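PDB 7ABB: SalCYP truncation from Salinispora tropica, which is a cytochrome P450-type protein that binds a heme, modelled as heme c. Local coordinates for residues R277-M282 with P375-N380. Residues are numbered along the deposited sequence; the frame is centred on the assembly and turned at random.
Sequences RVNSCM and PPFLRN. With HEC (heme c), chain B.
The backbone carbonyl O of Asn279 lies at the rim of the Phe377 ring, close to its plane and 3.5 Å from Phe377 CZ, with the neighbouring CE1 little farther off. It meets the ring's C-H edge, a weakly polar approach that suits a carbonyl oxygen but is no conventional hydrogen bond. The Asn279 side chain comes up obliquely: OD1 is 3.8 Å from Phe377 CE1, the amide plane turned 38° from that of the ring. Phe377 reaches this spot because its CG stands anti to the backbone N (chi1 -180°), which sends the phenyl straight across to the other chain segment.

Cys281 meets the ring as well. Its CB sits 3.8 Å from Phe377 CZ, and its SG lies 5.2 Å from the ring centroid, 86° off the ring normal, making an edge-on sulfur-aromatic contact. The Asn279 carbonyl and Cys281 thus gather at CZ, with the Asn279 amide oxygen beside CE1, while Pro19 of helix 19-29 and Asn246 of helix 238-253 also touch Phe377. Asn246 further anchors the loop through OD1, which accepts from Leu378 N.

Met282, just beyond Cys281, turns to the cofactor instead: its chain bends at the last torsion, SD comes to 3.4 Å from CHB of heme c, and CE packs on C3A and the methyl CMA. The contact therefore joins the turn leaving helix 268-278, which runs on from Asn279 to the heme pocket, with the loop between helix 345-362 and strand 385-387. In this cytochrome P450 fold the ring contact forms a layer behind the heme pocket, which segment 277-282 reaches through Met282.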
loop_
_atom_site.group_PDB
_atom_site.type_symbol
_atom_site.label_atom_id
_atom_site.label_comp_id
_atom_site.label_asym_id
_atom_site.label_seq_id
_atom_site.Cartn_x
_atom_site.Cartn_y
_atom_site.Cartn_z
ATOM N N ARG A 277 -4.080 -10.286 -0.118
ATOM C CA ARG A 277 -4.002 -10.982 -1.400
ATOM C C ARG A 277 -5.116 -10.532 -2.332
ATOM O O ARG A 277 -4.865 -10.113 -3.464
ATOM C CB ARG A 277 -4.082 -12.490 -1.174
ATOM C CG ARG A 277 -3.964 -13.273 -2.469
ATOM C CD ARG A 277 -4.261 -14.777 -2.357
ATOM N NE ARG A 277 -5.682 -15.069 -2.091
ATOM C CZ ARG A 277 -6.618 -15.140 -3.030
ATOM N NH1 ARG A 277 -6.316 -14.918 -4.295
ATOM N NH2 ARG A 277 -7.889 -15.407 -2.684
ATOM N N VAL A 278 -6.367 -10.629 -1.864
ATOM C CA VAL A 278 -7.525 -10.475 -2.737
ATOM C C VAL A 278 -7.650 -9.045 -3.257
ATOM O O VAL A 278 -8.095 -8.816 -4.389
ATOM C CB VAL A 278 -8.776 -10.909 -1.947
ATOM C CG1 VAL A 278 -10.058 -10.271 -2.495
ATOM C CG2 VAL A 278 -8.830 -12.422 -1.936
ATOM N N ASN A 279 -7.290 -8.057 -2.427
ATOM C CA ASN A 279 -7.508 -6.653 -2.758
ATOM C C ASN A 279 -6.246 -5.970 -3.319
ATOM O O ASN A 279 -6.223 -4.731 -3.433
ATOM C CB ASN A 279 -8.057 -5.941 -1.529
ATOM C CG ASN A 279 -9.431 -6.425 -1.211
ATOM O OD1 ASN A 279 -10.233 -6.585 -2.131
ATOM N ND2 ASN A 279 -9.731 -6.674 0.068
ATOM N N SER A 280 -5.248 -6.740 -3.726
ATOM C CA SER A 280 -4.070 -6.173 -4.353
ATOM C C SER A 280 -4.381 -5.530 -5.699
ATOM O O SER A 280 -5.146 -6.069 -6.513
ATOM C CB SER A 280 -3.014 -7.265 -4.546
ATOM O OG SER A 280 -2.456 -7.637 -3.312
ATOM N N CYS A 281 -3.739 -4.390 -5.964
ATOM C CA CYS A 281 -4.036 -3.646 -7.177
ATOM C C CYS A 281 -2.846 -2.861 -7.723
ATOM O O CYS A 281 -2.940 -2.295 -8.813
ATOM C CB CYS A 281 -5.217 -2.711 -6.928
ATOM S SG CYS A 281 -4.988 -1.613 -5.536
ATOM N N MET A 282 -1.740 -2.798 -6.990
ATOM C CA MET A 282 -0.590 -2.092 -7.545
ATOM C C MET A 282 -0.001 -2.845 -8.728
ATOM O O MET A 282 -0.134 -4.059 -8.865
ATOM C CB MET A 282 0.496 -1.894 -6.491
ATOM C CG MET A 282 0.073 -0.940 -5.425
ATOM S SD MET A 282 1.185 -0.902 -3.999
ATOM C CE MET A 282 2.680 -0.302 -4.747
ATOM N N PRO A 375 -20.954 -4.802 -4.667
ATOM C CA PRO A 375 -20.287 -3.506 -4.626
ATOM C C PRO A 375 -19.057 -3.504 -5.513
ATOM O O PRO A 375 -18.557 -4.576 -5.877
ATOM C CB PRO A 375 -19.907 -3.355 -3.153
ATOM C CG PRO A 375 -19.690 -4.736 -2.688
ATOM C CD PRO A 375 -20.656 -5.603 -3.471
ATOM N N PRO A 376 -18.562 -2.330 -5.887
ATOM C CA PRO A 376 -17.380 -2.259 -6.750
ATOM C C PRO A 376 -16.093 -2.354 -5.954
ATOM O O PRO A 376 -16.029 -2.061 -4.764
ATOM C CB PRO A 376 -17.516 -0.881 -7.399
ATOM C CG PRO A 376 -18.142 -0.048 -6.321
ATOM C CD PRO A 376 -19.087 -0.985 -5.569
ATOM N N PHE A 377 -15.027 -2.754 -6.651
ATOM C CA PHE A 377 -13.707 -2.648 -6.053
ATOM C C PHE A 377 -13.396 -1.168 -5.823
ATOM O O PHE A 377 -13.623 -0.341 -6.716
ATOM C CB PHE A 377 -12.654 -3.297 -6.976
ATOM C CG PHE A 377 -11.247 -3.237 -6.421
ATOM C CD1 PHE A 377 -10.853 -4.092 -5.414
ATOM C CD2 PHE A 377 -10.350 -2.289 -6.879
ATOM C CE1 PHE A 377 -9.569 -4.025 -4.871
ATOM C CE2 PHE A 377 -9.043 -2.228 -6.349
ATOM C CZ PHE A 377 -8.670 -3.088 -5.345
ATOM N N LEU A 378 -12.872 -0.840 -4.637
ATOM C CA LEU A 378 -12.681 0.543 -4.201
ATOM C C LEU A 378 -11.268 0.997 -4.534
ATOM O O LEU A 378 -10.310 0.360 -4.108
ATOM C CB LEU A 378 -12.927 0.677 -2.702
ATOM C CG LEU A 378 -14.319 0.193 -2.265
ATOM C CD1 LEU A 378 -14.408 0.218 -0.756
ATOM C CD2 LEU A 378 -15.403 1.027 -2.902
ATOM N N ARG A 379 -11.158 2.071 -5.311
ATOM C CA ARG A 379 -9.877 2.643 -5.700
ATOM C C ARG A 379 -10.115 4.085 -6.117
ATOM O O ARG A 379 -11.246 4.490 -6.397
ATOM C CB ARG A 379 -9.232 1.855 -6.847
ATOM C CG ARG A 379 -10.103 1.784 -8.083
ATOM C CD ARG A 379 -9.617 0.752 -9.105
ATOM N NE ARG A 379 -8.490 1.237 -9.898
ATOM C CZ ARG A 379 -8.574 1.689 -11.149
ATOM N NH1 ARG A 379 -9.740 1.740 -11.786
ATOM N NH2 ARG A 379 -7.477 2.102 -11.765
ATOM N N ASN A 380 -9.037 4.866 -6.150
ATOM C CA ASN A 380 -9.115 6.257 -6.627
ATOM C C ASN A 380 -10.152 6.995 -5.780
ATOM O O ASN A 380 -10.068 6.948 -4.542
ATOM C CB ASN A 380 -9.400 6.249 -8.119
ATOM C CG ASN A 380 -8.301 5.570 -8.914
ATOM O OD1 ASN A 380 -7.135 5.639 -8.538
ATOM N ND2 ASN A 380 -8.672 4.904 -9.999
HETATM FE FE HEC B . 4.564 0.095 0.747
HETATM C CHA HEC B . 7.191 -0.216 -1.454
HETATM C CHB HEC B . 2.761 -2.069 -1.202
HETATM C CHC HEC B . 1.948 0.359 2.948
HETATM C CHD HEC B . 6.221 2.521 2.469
HETATM N NA HEC B . 4.903 -0.908 -0.969
HETATM C C1A HEC B . 6.076 -0.954 -1.722
HETATM C C2A HEC B . 5.955 -1.869 -2.838
HETATM C C3A HEC B . 4.715 -2.382 -2.740
HETATM C C4A HEC B . 4.055 -1.798 -1.598
HETATM C CMA HEC B . 4.036 -3.397 -3.678
HETATM C CAA HEC B . 7.060 -2.218 -3.899
HETATM C CBA HEC B . 7.071 -1.291 -5.108
HETATM C CGA HEC B . 8.135 -1.748 -6.093
HETATM O O1A HEC B . 8.315 -0.985 -7.070
HETATM O O2A HEC B . 8.742 -2.827 -5.869
HETATM N NB HEC B . 2.700 -0.651 0.826
HETATM C C1B HEC B . 2.153 -1.569 -0.051
HETATM C C2B HEC B . 0.860 -1.927 0.451
HETATM C C3B HEC B . 0.651 -1.275 1.609
HETATM C C4B HEC B . 1.782 -0.448 1.853
HETATM C CMB HEC B . -0.026 -2.948 -0.291
HETATM C CAB HEC B . -0.505 -1.225 2.574
HETATM C CBB HEC B . -1.529 -2.306 2.445
HETATM N NC HEC B . 4.163 1.254 2.374
HETATM C C1C HEC B . 3.059 1.130 3.186
HETATM C C2C HEC B . 3.229 1.974 4.339
HETATM C C3C HEC B . 4.428 2.590 4.235
HETATM C C4C HEC B . 5.007 2.151 2.986
HETATM C CMC HEC B . 2.203 2.082 5.468
HETATM C CAC HEC B . 5.120 3.620 5.143
HETATM C CBC HEC B . 4.687 3.749 6.603
HETATM N ND HEC B . 6.336 0.984 0.521
HETATM C C1D HEC B . 6.818 1.975 1.377
HETATM C C2D HEC B . 8.124 2.345 0.931
HETATM C C3D HEC B . 8.447 1.529 -0.271
HETATM C C4D HEC B . 7.283 0.687 -0.445
HETATM C CMD HEC B . 9.010 3.415 1.580
HETATM C CAD HEC B . 9.726 1.558 -1.125
HETATM C CBD HEC B . 10.667 0.513 -0.575
HETATM C CGD HEC B . 11.908 0.423 -1.443
HETATM O O1D HEC B . 12.912 -0.169 -0.993
HETATM O O2D HEC B . 11.860 0.951 -2.572
#